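Local coordinates for protein aldehyde dehydrogenase (Staphylococcus aureus, PDB 6K10) that oxidises 4,4'-diaponeurosporen-4-al to 4,4'-diaponeurosporenoic acid with NAD+, a step in making the carotenoid staphyloxanthin, at residues L40-A43 with I44-E48; Y123-Q126 with L127-P131; K158-I161 with N162-D166; I225-E228 with T229-I232; V293-K296 with H297-L301. The protein carries 1 engineered substitution. One frame throughout, in Å; residues are numbered along the deposited sequence.

Interaction 1. Residues L40-A43 with I44-E48; sequences LSKA and IKSYE
This is a local contact in the last turn of helix 30-46, where Ser46 binds back to Lys42. The i to i+4 ladder is regular up to this point. Ile44 N donates to Leu40 O, and Lys45 N to Ser41 O. Lys42 O is gripped twice, by Ser46 N at 3.0 Å and by Ser46 OG at 2.8 Å. The two donors come from opposite faces of its carbonyl plane, and OG stands 35° out of it. With chi1 at -51°, OG sits beside its own backbone N and can bend back to that carbonyl. Tyr47 leaves helical geometry, yet its N still reaches Ala43 O at 3.1 Å. It is also the N-cap residue of helix 48-59, where Glu48 pairs with Lys461 of the second subunit.

The two faces of the turn differ. Leu40 and Ile44 are buried, against Ile78 of helix 63-89, and Ile44 also meets Phe125. Leu40 CG lies 4.2 Å from Ile44 CD1. On the outer side the extended Lys45 chain runs back alongside the previous turn. Its CG is 3.4 Å from Ser41 O, and its CE meets Ser41 OG at 3.3 Å.

Interaction 2. Residues Y123-Q126 with L127-P131; sequences YPFQ and LVFEP
The first turn of helix 126-138 and the loop leading into it meet here, in the buried interior near the predicted active site. Leu127 N binds Tyr123 O at 3.0 Å. Phe125 O takes two donors: Phe129 N nearly in line with the carbonyl, and Val128 N from 62° above its plane. Phe129 CD2 sits over the centre of the Phe125 ring, 3.5 Å above it. The ring planes are 34° apart, so the pair is oblique. Phe125 CG is anti to its backbone N (chi1 -180°), which swings the ring along the helix to Phe129. Tyr123 CB rests on Leu127 CD1 at 3.8 Å.

Gln126 and Glu130 lie side by side, with NE2 3.3 Å from Glu130 CB. Gln126 OE1 bonds Thr74, and Glu130 bonds Ser427 and Ser77. Tyr123 OH binds Thr250, next to Ser251, an engineered residue at a predicted active-site position. Gln126 OE1, both Glu130 oxygens and Tyr123 OH thus find partners outside the turn, while side chains within it meet mostly through apolar atoms.

Interaction 3. Residues K158-I161 with N162-D166; sequences KRLI and NETFD
Lys158 and Asn162 join across one turn near the C-terminal end of helix 151-164, and three kinds of contact hold this end together.

The side-chain polar contacts come first. Lys158 NZ donates to Asn162 OD1 at 2.8 Å, in the carbonyl plane and on a lone pair. The lysine chain bends at chi2 (132°) and chi4 (94°), which brings NZ back to the amide. Glu171 ties the pair together, since its OE2 forms a salt bridge with Lys158 NZ and accepts from Asn162 ND2. NZ also donates to Val172 O. Two residues on, Thr164 OG1 donates to Leu160 O at 2.6 Å, tilted from the carbonyl plane.

The backbone bonds follow. Asn162 N reaches Lys158 O, and Glu163 N reaches Arg159 O. Ile161 O then receives two donors. Phe165 N lies at 2.9 Å, nearly in line with the carbonyl, and Thr164 N lies at 3.1 Å, 64° above its plane.

The apolar contact is lighter. Ile161 CD1 approaches Phe165 CE2 at 4.0 Å, and Thr164 CG2 lies over the centre of one face of the same ring.

The helix links strands 141-145 and 170-172 in a beta-alpha-beta unit. Ile161 and Phe165 pack on Ile170 of strand 170-172, while Leu160 and Thr164 face Ala43 of helix 30-46.

Interaction 4. Residues I225-E228 with T229-I232; sequences IVDE and TANI
The Asp227 carboxylate is the flat group that meets Thr229 across this turn, and its OD1 takes two bonds. Thr229 N comes from above the carboxylate plane, 49° out of it, at 2.9 Å. Thr229 OG1 comes on the syn side, only 19° out of the plane, at 2.7 Å. This makes an Asx turn on the first residue of a type I beta turn, Asp227 to Ala230. Asp227 CG lies between its backbone N and carbonyl carbon (chi1 80°), which turns OD1 to the following backbone. Ala230 N closes the beta turn on Asp227 O at 3.1 Å. The other carboxylate oxygen, OD2, binds Ser377, and Thr229 OG1 also bonds Ser377 and Glu378. Val226 CG1 touches Ala230 CB at 3.8 Å and Ile232 CD1 at 4.2 Å.

The turn joins strand 223-226 to helix 232-244, with Asn231 as the N-cap. The strand runs between strands 256-260 and 372-376, parallel to both. Val226 and Ile232 pack on Leu267 of helix 264-279.

Interaction 5. Residues V293-K296 with H297-L301; sequences VNLK and HYHRL
His297 sets its side chain against Val293 and Asn294 at the N-terminal end of helix 295-307. Its CB lies 3.4 Å from Asn294 OD1. CG follows beside the backbone N (chi1 -81°), near the same oxygen and Val293 CG1. CD2 comes closer to the valine, at 3.6 Å from CG1, while OD1 lies near the ring edge. At another edge of the ring, ND1 accepts from Arg300 NE at 3.0 Å, and both planes nearly contain the bond. Arg300 NH1 adds a weak bond to ND1. The ring also meets that of Phe121.

Asn294 is the N-cap. Its OD1 accepts from His297 N at 2.9 Å, with an N-H...O angle of 170°. The donor is tilted 31° from the amide plane. The first backbone bond, Tyr298 N to Asn294 O, starts the helix on the same residue. His299 N and Arg300 N continue the ladder to Leu295 O and Lys296 O.

Arg300 NH2 forms a salt bridge with Glu342 and bonds Ile344 O. Because ND1 accepts from Arg300 NE, it presumably carries no proton, and the nearby guanidinium would probably disfavour a positive charge on the imidazole.

Interactions 1, 2 and 3 form one neighbourhood. Leu40 CD1 packs on Phe129 CE1 at 3.7 Å, and Phe129 CE1 on Ile161 CD1 at 3.9 Å, so helices 30-46, 126-138 and 151-164 meet around Phe129. Interaction 2 is buried throughout and rich in aromatic rings. Interactions 1 and 3 are partly buried helix ends, and in each a side-chain hydroxyl folds back to a carbonyl one turn earlier. Interactions 4 and 5 are also partly buried but lie apart, their centres about 33 Å from each other. Both lead into helices and use a side-chain oxygen to accept a backbone N-H, a carboxylate in one and an amide in the other.

Interaction 1. Residues L40-A43 with I44-E48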
loop_
_atom_site.group_PDB
_atom_site.type_symbol
_atom_site.label_atom_id
_atom_site.label_comp_id
_atom_site.label_asym_id
_atom_site.label_seq_id
_atom_site.Cartn_x
_atom_site.Cartn_y
_atom_site.Cartn_z
ATOM N N LEU A 40 -15.950 18.172 -13.308
ATOM C CA LEU A 40 -16.498 17.609 -12.077
ATOM C C LEU A 40 -16.945 18.708 -11.121
ATOM O O LEU A 40 -18.027 18.631 -10.527
ATOM C CB LEU A 40 -15.460 16.710 -11.405
ATOM C CG LEU A 40 -15.950 15.920 -10.190
ATOM C CD1 LEU A 40 -17.096 15.000 -10.580
ATOM C CD2 LEU A 40 -14.811 15.132 -9.563
ATOM N N SER A 41 -16.117 19.741 -10.959
ATOM C CA SER A 41 -16.467 20.852 -10.078
ATOM C C SER A 41 -17.694 21.596 -10.589
ATOM O O SER A 41 -18.636 21.858 -9.830
ATOM C CB SER A 41 -15.278 21.802 -9.950
ATOM O OG SER A 41 -15.581 22.870 -9.073
ATOM N N LYS A 42 -17.685 21.965 -11.873
ATOM C CA LYS A 42 -18.842 22.618 -12.478
ATOM C C LYS A 42 -20.097 21.774 -12.312
ATOM O O LYS A 42 -21.186 22.298 -12.050
ATOM C CB LYS A 42 -18.567 22.879 -13.959
ATOM C CG LYS A 42 -19.813 23.024 -14.817
ATOM C CD LYS A 42 -19.458 23.322 -16.265
ATOM C CE LYS A 42 -20.595 22.942 -17.202
ATOM N NZ LYS A 42 -20.236 23.186 -18.627
ATOM N N ALA A 43 -19.953 20.460 -12.446
ATOM C CA ALA A 43 -21.099 19.567 -12.380
ATOM C C ALA A 43 -21.685 19.510 -10.971
ATOM O O ALA A 43 -22.910 19.527 -10.803
ATOM C CB ALA A 43 -20.671 18.189 -12.872
ATOM N N ILE A 44 -20.828 19.453 -9.946
ATOM C CA ILE A 44 -21.314 19.420 -8.567
ATOM C C ILE A 44 -22.037 20.718 -8.224
ATOM O O ILE A 44 -23.069 20.711 -7.540
ATOM C CB ILE A 44 -20.147 19.143 -7.599
ATOM C CG1 ILE A 44 -19.590 17.741 -7.841
ATOM C CG2 ILE A 44 -20.587 19.309 -6.145
ATOM C CD1 ILE A 44 -18.342 17.433 -7.053
ATOM N N LYS A 45 -21.515 21.849 -8.703
ATOM C CA LYS A 45 -22.169 23.129 -8.447
ATOM C C LYS A 45 -23.533 23.194 -9.121
ATOM O O LYS A 45 -24.503 23.684 -8.530
ATOM C CB LYS A 45 -21.281 24.275 -8.926
ATOM C CG LYS A 45 -20.034 24.481 -8.090
ATOM C CD LYS A 45 -19.051 25.392 -8.800
ATOM C CE LYS A 45 -17.651 25.244 -8.231
ATOM N NZ LYS A 45 -16.809 26.441 -8.501
ATOM N N SER A 46 -23.626 22.703 -10.359
ATOM C CA SER A 46 -24.903 22.703 -11.062
ATOM C C SER A 46 -25.939 21.856 -10.335
ATOM O O SER A 46 -27.136 22.164 -10.377
ATOM C CB SER A 46 -24.710 22.197 -12.491
ATOM O OG SER A 46 -23.665 22.901 -13.137
ATOM N N TYR A 47 -25.499 20.801 -9.655
ATOM C CA TYR A 47 -26.384 19.871 -8.972
ATOM C C TYR A 47 -26.439 20.100 -7.470
ATOM O O TYR A 47 -26.997 19.264 -6.753
ATOM C CB TYR A 47 -25.937 18.441 -9.252
ATOM C CG TYR A 47 -26.434 17.873 -10.554
ATOM C CD1 TYR A 47 -25.887 18.280 -11.760
ATOM C CD2 TYR A 47 -27.409 16.887 -10.576
ATOM C CE1 TYR A 47 -26.316 17.745 -12.955
ATOM C CE2 TYR A 47 -27.846 16.347 -11.764
ATOM C CZ TYR A 47 -27.296 16.779 -12.951
ATOM O OH TYR A 47 -27.732 16.239 -14.137
ATOM N N GLU A 48 -25.870 21.205 -6.979
ATOM C CA GLU A 48 -25.748 21.414 -5.539
ATOM C C GLU A 48 -27.095 21.293 -4.835
ATOM O O GLU A 48 -27.204 20.649 -3.786
ATOM C CB GLU A 48 -25.124 22.782 -5.259
ATOM C CG GLU A 48 -24.976 23.084 -3.779
ATOM C CD GLU A 48 -24.526 24.506 -3.514
ATOM O OE1 GLU A 48 -23.380 24.843 -3.877
ATOM O OE2 GLU A 48 -25.317 25.285 -2.942
#

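Interaction 2. Residues Y123-Q126 with L127-P131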
loop_
_atom_site.group_PDB
_atom_site.type_symbol
_atom_site.label_atom_id
_atom_site.label_comp_id
_atom_site.label_asym_id
_atom_site.label_seq_id
_atom_site.Cartn_x
_atom_site.Cartn_y
_atom_site.Cartn_z
ATOM N N TYR A 123 -21.837 8.720 4.393
ATOM C CA TYR A 123 -21.466 9.936 3.674
ATOM C C TYR A 123 -21.463 9.572 2.196
ATOM O O TYR A 123 -20.405 9.473 1.560
ATOM C CB TYR A 123 -20.125 10.495 4.139
ATOM C CG TYR A 123 -20.159 10.957 5.579
ATOM C CD1 TYR A 123 -20.012 10.049 6.619
ATOM C CD2 TYR A 123 -20.364 12.292 5.899
ATOM C CE1 TYR A 123 -20.053 10.458 7.936
ATOM C CE2 TYR A 123 -20.403 12.713 7.215
ATOM C CZ TYR A 123 -20.249 11.791 8.229
ATOM O OH TYR A 123 -20.290 12.201 9.542
ATOM N N PRO A 124 -22.651 9.364 1.621
ATOM C CA PRO A 124 -22.740 8.664 0.330
ATOM C C PRO A 124 -22.210 9.469 -0.833
ATOM O O PRO A 124 -21.910 8.886 -1.883
ATOM C CB PRO A 124 -24.243 8.396 0.186
ATOM C CG PRO A 124 -24.890 9.501 0.964
ATOM C CD PRO A 124 -23.967 9.812 2.110
ATOM N N PHE A 125 -22.081 10.784 -0.683
ATOM C CA PHE A 125 -21.532 11.638 -1.728
ATOM C C PHE A 125 -20.020 11.784 -1.569
ATOM O O PHE A 125 -19.263 11.499 -2.501
ATOM C CB PHE A 125 -22.243 12.997 -1.695
ATOM C CG PHE A 125 -21.769 13.968 -2.737
ATOM C CD1 PHE A 125 -20.739 14.850 -2.462
ATOM C CD2 PHE A 125 -22.368 14.011 -3.985
ATOM C CE1 PHE A 125 -20.305 15.749 -3.416
ATOM C CE2 PHE A 125 -21.940 14.910 -4.943
ATOM C CZ PHE A 125 -20.907 15.781 -4.658
ATOM N N GLN A 126 -19.572 12.205 -0.381
ATOM C CA GLN A 126 -18.144 12.414 -0.145
ATOM C C GLN A 126 -17.340 11.137 -0.352
ATOM O O GLN A 126 -16.238 11.174 -0.913
ATOM C CB GLN A 126 -17.919 12.969 1.265
ATOM C CG GLN A 126 -16.556 12.656 1.871
ATOM C CD GLN A 126 -15.433 13.498 1.299
ATOM O OE1 GLN A 126 -15.657 14.376 0.464
ATOM N NE2 GLN A 126 -14.214 13.235 1.751
ATOM N N LEU A 127 -17.875 9.997 0.079
ATOM C CA LEU A 127 -17.131 8.752 -0.057
ATOM C C LEU A 127 -17.148 8.198 -1.474
ATOM O O LEU A 127 -16.442 7.224 -1.745
ATOM C CB LEU A 127 -17.658 7.720 0.939
ATOM C CG LEU A 127 -17.472 8.166 2.395
ATOM C CD1 LEU A 127 -18.268 7.294 3.353
ATOM C CD2 LEU A 127 -15.996 8.162 2.764
ATOM N N VAL A 128 -17.933 8.782 -2.372
ATOM C CA VAL A 128 -17.757 8.541 -3.800
ATOM C C VAL A 128 -16.701 9.467 -4.392
ATOM O O VAL A 128 -15.795 9.022 -5.103
ATOM C CB VAL A 128 -19.107 8.686 -4.543
ATOM C CG1 VAL A 128 -18.872 8.891 -6.038
ATOM C CG2 VAL A 128 -19.987 7.466 -4.328
ATOM N N PHE A 129 -16.776 10.763 -4.075
ATOM C CA PHE A 129 -16.051 11.737 -4.883
ATOM C C PHE A 129 -14.646 12.047 -4.382
ATOM O O PHE A 129 -13.779 12.381 -5.199
ATOM C CB PHE A 129 -16.882 13.016 -5.017
ATOM C CG PHE A 129 -18.049 12.867 -5.963
ATOM C CD1 PHE A 129 -17.855 13.032 -7.320
ATOM C CD2 PHE A 129 -19.313 12.538 -5.511
ATOM C CE1 PHE A 129 -18.895 12.885 -8.211
ATOM C CE2 PHE A 129 -20.362 12.387 -6.402
ATOM C CZ PHE A 129 -20.153 12.564 -7.755
ATOM N N GLU A 130 -14.372 11.927 -3.076
ATOM C CA GLU A 130 -12.985 12.083 -2.645
ATOM C C GLU A 130 -12.082 10.985 -3.217
ATOM O O GLU A 130 -11.001 11.314 -3.729
ATOM C CB GLU A 130 -12.896 12.174 -1.118
ATOM C CG GLU A 130 -11.462 12.286 -0.619
ATOM C CD GLU A 130 -10.683 13.402 -1.308
ATOM O OE1 GLU A 130 -9.490 13.193 -1.625
ATOM O OE2 GLU A 130 -11.255 14.489 -1.537
ATOM N N PRO A 131 -12.459 9.698 -3.187
ATOM C CA PRO A 131 -11.659 8.731 -3.964
ATOM C C PRO A 131 -11.614 9.052 -5.446
ATOM O O PRO A 131 -10.547 8.939 -6.066
ATOM C CB PRO A 131 -12.352 7.386 -3.694
ATOM C CG PRO A 131 -13.176 7.593 -2.501
ATOM C CD PRO A 131 -13.561 9.035 -2.467
#

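Interaction 3. Residues K158-I161 with N162-D166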
loop_
_atom_site.group_PDB
_atom_site.type_symbol
_atom_site.label_atom_id
_atom_site.label_comp_id
_atom_site.label_asym_id
_atom_site.label_seq_id
_atom_site.Cartn_x
_atom_site.Cartn_y
_atom_site.Cartn_z
ATOM N N LYS A 158 -25.503 9.328 -10.145
ATOM C CA LYS A 158 -25.516 8.739 -11.480
ATOM C C LYS A 158 -25.881 9.772 -12.541
ATOM O O LYS A 158 -25.245 9.833 -13.600
ATOM C CB LYS A 158 -26.491 7.564 -11.524
ATOM C CG LYS A 158 -26.741 7.028 -12.921
ATOM C CD LYS A 158 -26.619 5.518 -12.965
ATOM C CE LYS A 158 -26.766 5.005 -14.385
ATOM N NZ LYS A 158 -25.440 4.848 -15.041
ATOM N N ARG A 159 -26.908 10.583 -12.278
ATOM C CA ARG A 159 -27.290 11.642 -13.210
ATOM C C ARG A 159 -26.127 12.591 -13.460
ATOM O O ARG A 159 -25.763 12.866 -14.610
ATOM C CB ARG A 159 -28.487 12.416 -12.656
ATOM C CG ARG A 159 -29.829 11.720 -12.787
ATOM C CD ARG A 159 -30.966 12.732 -12.695
ATOM N NE ARG A 159 -31.488 12.870 -11.337
ATOM C CZ ARG A 159 -31.501 14.010 -10.650
ATOM N NH1 ARG A 159 -31.998 14.040 -9.422
ATOM N NH2 ARG A 159 -31.014 15.120 -11.188
ATOM N N LEU A 160 -25.539 13.103 -12.378
ATOM C CA LEU A 160 -24.416 14.029 -12.473
ATOM C C LEU A 160 -23.297 13.461 -13.336
ATOM O O LEU A 160 -22.797 14.126 -14.251
ATOM C CB LEU A 160 -23.916 14.345 -11.060
ATOM C CG LEU A 160 -22.858 15.422 -10.864
ATOM C CD1 LEU A 160 -21.427 14.926 -11.077
ATOM C CD2 LEU A 160 -23.207 16.471 -11.862
ATOM N N ILE A 161 -22.895 12.224 -13.055
ATOM C CA ILE A 161 -21.773 11.621 -13.767
ATOM C C ILE A 161 -22.119 11.409 -15.234
ATOM O O ILE A 161 -21.347 11.769 -16.130
ATOM C CB ILE A 161 -21.360 10.303 -13.088
ATOM C CG1 ILE A 161 -20.727 10.584 -11.721
ATOM C CG2 ILE A 161 -20.427 9.509 -13.987
ATOM C CD1 ILE A 161 -19.422 11.349 -11.793
ATOM N N ASN A 162 -23.290 10.825 -15.503
ATOM C CA ASN A 162 -23.643 10.467 -16.875
ATOM C C ASN A 162 -23.823 11.692 -17.762
ATOM O O ASN A 162 -23.562 11.626 -18.968
ATOM C CB ASN A 162 -24.916 9.619 -16.890
ATOM C CG ASN A 162 -24.669 8.191 -16.450
ATOM O OD1 ASN A 162 -25.600 7.470 -16.093
ATOM N ND2 ASN A 162 -23.408 7.772 -16.477
ATOM N N GLU A 163 -24.273 12.807 -17.200
ATOM C CA GLU A 163 -24.464 14.008 -17.997
ATOM C C GLU A 163 -23.197 14.846 -18.105
ATOM O O GLU A 163 -23.195 15.850 -18.826
ATOM C CB GLU A 163 -25.619 14.832 -17.417
ATOM C CG GLU A 163 -26.921 14.032 -17.389
ATOM C CD GLU A 163 -28.162 14.887 -17.247
ATOM O OE1 GLU A 163 -28.239 15.951 -17.896
ATOM O OE2 GLU A 163 -29.071 14.476 -16.496
ATOM N N THR A 164 -22.116 14.436 -17.441
ATOM C CA THR A 164 -20.843 15.146 -17.475
ATOM C C THR A 164 -19.735 14.385 -18.190
ATOM O O THR A 164 -18.947 14.999 -18.912
ATOM C CB THR A 164 -20.384 15.478 -16.048
ATOM O OG1 THR A 164 -21.457 16.103 -15.333
ATOM C CG2 THR A 164 -19.193 16.421 -16.074
ATOM N N PHE A 165 -19.649 13.065 -18.019
ATOM C CA PHE A 165 -18.565 12.271 -18.580
ATOM C C PHE A 165 -19.111 11.147 -19.453
ATOM O O PHE A 165 -20.253 10.709 -19.295
ATOM C CB PHE A 165 -17.691 11.652 -17.479
ATOM C CG PHE A 165 -17.163 12.643 -16.486
ATOM C CD1 PHE A 165 -16.097 13.465 -16.806
ATOM C CD2 PHE A 165 -17.721 12.737 -15.222
ATOM C CE1 PHE A 165 -15.607 14.373 -15.888
ATOM C CE2 PHE A 165 -17.236 13.643 -14.300
ATOM C CZ PHE A 165 -16.177 14.461 -14.633
ATOM N N ASP A 166 -18.268 10.672 -20.371
ATOM C CA ASP A 166 -18.580 9.445 -21.094
ATOM C C ASP A 166 -18.582 8.259 -20.143
ATOM O O ASP A 166 -17.792 8.197 -19.197
ATOM C CB ASP A 166 -17.570 9.194 -22.211
ATOM C CG ASP A 166 -17.820 10.051 -23.425
ATOM O OD1 ASP A 166 -18.899 10.673 -23.502
ATOM O OD2 ASP A 166 -16.942 10.084 -24.310
#

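Interaction 4. Residues I225-E228 with T229-I232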
loop_
_atom_site.group_PDB
_atom_site.type_symbol
_atom_site.label_atom_id
_atom_site.label_comp_id
_atom_site.label_asym_id
_atom_site.label_seq_id
_atom_site.Cartn_x
_atom_site.Cartn_y
_atom_site.Cartn_z
ATOM N N ILE A 225 -10.971 8.002 25.493
ATOM C CA ILE A 225 -10.482 7.979 26.867
ATOM C C ILE A 225 -10.608 9.387 27.422
ATOM O O ILE A 225 -10.144 10.348 26.797
ATOM C CB ILE A 225 -9.028 7.482 26.958
ATOM C CG1 ILE A 225 -8.857 6.133 26.270
ATOM C CG2 ILE A 225 -8.617 7.336 28.416
ATOM C CD1 ILE A 225 -7.419 5.801 25.898
ATOM N N VAL A 226 -11.253 9.511 28.577
ATOM C CA VAL A 226 -11.374 10.770 29.300
ATOM C C VAL A 226 -10.753 10.520 30.665
ATOM O O VAL A 226 -11.360 9.855 31.511
ATOM C CB VAL A 226 -12.832 11.234 29.425
ATOM C CG1 VAL A 226 -12.927 12.518 30.256
ATOM C CG2 VAL A 226 -13.458 11.418 28.054
ATOM N N ASP A 227 -9.538 11.021 30.882
ATOM C CA ASP A 227 -8.882 10.786 32.156
ATOM C C ASP A 227 -9.197 11.904 33.146
ATOM O O ASP A 227 -9.889 12.874 32.829
ATOM C CB ASP A 227 -7.370 10.569 31.962
ATOM C CG ASP A 227 -6.555 11.850 31.771
ATOM O OD1 ASP A 227 -7.049 12.983 31.963
ATOM O OD2 ASP A 227 -5.363 11.699 31.431
ATOM N N GLU A 228 -8.687 11.748 34.370
ATOM C CA GLU A 228 -9.081 12.610 35.477
ATOM C C GLU A 228 -8.560 14.035 35.352
ATOM O O GLU A 228 -9.004 14.899 36.117
ATOM C CB GLU A 228 -8.619 11.998 36.800
ATOM C CG GLU A 228 -7.119 11.755 36.912
ATOM C CD GLU A 228 -6.706 10.377 36.423
ATOM O OE1 GLU A 228 -7.282 9.901 35.424
ATOM O OE2 GLU A 228 -5.808 9.767 37.045
ATOM N N THR A 229 -7.650 14.308 34.418
ATOM C CA THR A 229 -7.141 15.658 34.209
ATOM C C THR A 229 -7.876 16.409 33.105
ATOM O O THR A 229 -7.574 17.584 32.868
ATOM C CB THR A 229 -5.645 15.624 33.874
ATOM O OG1 THR A 229 -5.456 15.090 32.556
ATOM C CG2 THR A 229 -4.896 14.761 34.874
ATOM N N ALA A 230 -8.830 15.771 32.436
ATOM C CA ALA A 230 -9.448 16.361 31.257
ATOM C C ALA A 230 -10.259 17.604 31.607
ATOM O O ALA A 230 -10.798 17.739 32.709
ATOM C CB ALA A 230 -10.350 15.342 30.561
ATOM N N ASN A 231 -10.336 18.522 30.645
ATOM C CA ASN A 231 -11.287 19.628 30.698
ATOM C C ASN A 231 -12.646 19.047 30.332
ATOM O O ASN A 231 -12.927 18.788 29.161
ATOM C CB ASN A 231 -10.873 20.743 29.744
ATOM C CG ASN A 231 -11.735 21.985 29.880
ATOM O OD1 ASN A 231 -12.948 21.902 30.076
ATOM N ND2 ASN A 231 -11.107 23.150 29.776
ATOM N N ILE A 232 -13.496 18.846 31.340
ATOM C CA ILE A 232 -14.691 18.023 31.161
ATOM C C ILE A 232 -15.684 18.690 30.218
ATOM O O ILE A 232 -16.245 18.041 29.328
ATOM C CB ILE A 232 -15.329 17.706 32.524
ATOM C CG1 ILE A 232 -14.330 16.967 33.416
ATOM C CG2 ILE A 232 -16.596 16.888 32.339
ATOM C CD1 ILE A 232 -14.002 15.566 32.937
#

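Interaction 5. Residues V293-K296 with H297-L301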
loop_
_atom_site.group_PDB
_atom_site.type_symbol
_atom_site.label_atom_id
_atom_site.label_comp_id
_atom_site.label_asym_id
_atom_site.label_seq_id
_atom_site.Cartn_x
_atom_site.Cartn_y
_atom_site.Cartn_z
ATOM N N VAL A 293 -30.549 5.943 8.486
ATOM C CA VAL A 293 -30.611 5.816 7.029
ATOM C C VAL A 293 -31.869 5.074 6.586
ATOM O O VAL A 293 -32.547 5.495 5.640
ATOM C CB VAL A 293 -29.338 5.136 6.490
ATOM C CG1 VAL A 293 -29.125 3.766 7.131
ATOM C CG2 VAL A 293 -29.400 5.017 4.970
ATOM N N ASN A 294 -32.199 3.962 7.242
ATOM C CA ASN A 294 -33.331 3.149 6.819
ATOM C C ASN A 294 -33.912 2.419 8.025
ATOM O O ASN A 294 -33.403 2.516 9.145
ATOM C CB ASN A 294 -32.930 2.183 5.692
ATOM C CG ASN A 294 -31.967 1.093 6.147
ATOM O OD1 ASN A 294 -31.526 1.059 7.296
ATOM N ND2 ASN A 294 -31.635 0.191 5.230
ATOM N N LEU A 295 -34.994 1.676 7.779
ATOM C CA LEU A 295 -35.704 1.008 8.867
ATOM C C LEU A 295 -34.895 -0.135 9.464
ATOM O O LEU A 295 -35.022 -0.416 10.662
ATOM C CB LEU A 295 -37.056 0.500 8.371
ATOM C CG LEU A 295 -38.120 1.592 8.276
ATOM C CD1 LEU A 295 -39.379 1.061 7.616
ATOM C CD2 LEU A 295 -38.426 2.155 9.661
ATOM N N LYS A 296 -34.072 -0.809 8.657
ATOM C CA LYS A 296 -33.257 -1.898 9.189
ATOM C C LYS A 296 -32.268 -1.382 10.228
ATOM O O LYS A 296 -32.163 -1.931 11.329
ATOM C CB LYS A 296 -32.523 -2.616 8.056
ATOM C CG LYS A 296 -31.520 -3.654 8.542
ATOM C CD LYS A 296 -32.192 -4.696 9.423
ATOM C CE LYS A 296 -31.233 -5.809 9.802
ATOM N NZ LYS A 296 -31.864 -6.780 10.740
ATOM N N HIS A 297 -31.533 -0.318 9.894
ATOM C CA HIS A 297 -30.586 0.241 10.853
ATOM C C HIS A 297 -31.300 0.919 12.013
ATOM O O HIS A 297 -30.789 0.918 13.139
ATOM C CB HIS A 297 -29.645 1.221 10.155
ATOM C CG HIS A 297 -28.519 0.557 9.424
ATOM N ND1 HIS A 297 -27.511 -0.122 10.072
ATOM C CD2 HIS A 297 -28.247 0.465 8.102
ATOM C CE1 HIS A 297 -26.663 -0.603 9.181
ATOM N NE2 HIS A 297 -27.086 -0.260 7.977
ATOM N N TYR A 298 -32.474 1.501 11.762
ATOM C CA TYR A 298 -33.263 2.069 12.848
ATOM C C TYR A 298 -33.638 0.996 13.864
ATOM O O TYR A 298 -33.503 1.197 15.076
ATOM C CB TYR A 298 -34.513 2.751 12.289
ATOM C CG TYR A 298 -35.495 3.173 13.358
ATOM C CD1 TYR A 298 -35.371 4.400 13.997
ATOM C CD2 TYR A 298 -36.544 2.343 13.732
ATOM C CE1 TYR A 298 -36.264 4.786 14.978
ATOM C CE2 TYR A 298 -37.438 2.719 14.710
ATOM C CZ TYR A 298 -37.295 3.940 15.330
ATOM O OH TYR A 298 -38.190 4.311 16.304
ATOM N N HIS A 299 -34.111 -0.155 13.383
ATOM C CA HIS A 299 -34.494 -1.230 14.293
ATOM C C HIS A 299 -33.278 -1.875 14.944
ATOM O O HIS A 299 -33.360 -2.332 16.090
ATOM C CB HIS A 299 -35.324 -2.274 13.546
ATOM C CG HIS A 299 -36.708 -1.811 13.215
ATOM N ND1 HIS A 299 -37.324 -2.100 12.016
ATOM C CD2 HIS A 299 -37.597 -1.082 13.929
ATOM C CE1 HIS A 299 -38.532 -1.566 12.004
ATOM N NE2 HIS A 299 -38.723 -0.944 13.153
ATOM N N ARG A 300 -32.152 -1.931 14.231
ATOM C CA ARG A 300 -30.909 -2.373 14.852
ATOM C C ARG A 300 -30.578 -1.519 16.069
ATOM O O ARG A 300 -30.156 -2.037 17.109
ATOM C CB ARG A 300 -29.769 -2.314 13.836
ATOM C CG ARG A 300 -28.412 -2.692 14.397
ATOM C CD ARG A 300 -27.325 -2.555 13.341
ATOM N NE ARG A 300 -27.146 -1.175 12.900
ATOM C CZ ARG A 300 -26.475 -0.251 13.582
ATOM N NH1 ARG A 300 -26.362 0.979 13.101
ATOM N NH2 ARG A 300 -25.919 -0.554 14.748
ATOM N N LEU A 301 -30.790 -0.207 15.964
ATOM C CA LEU A 301 -30.416 0.698 17.044
ATOM C C LEU A 301 -31.467 0.738 18.151
ATOM O O LEU A 301 -31.116 0.862 19.329
ATOM C CB LEU A 301 -30.164 2.096 16.482
ATOM C CG LEU A 301 -28.871 2.294 15.690
ATOM C CD1 LEU A 301 -28.952 3.543 14.827
ATOM C CD2 LEU A 301 -27.688 2.379 16.642
#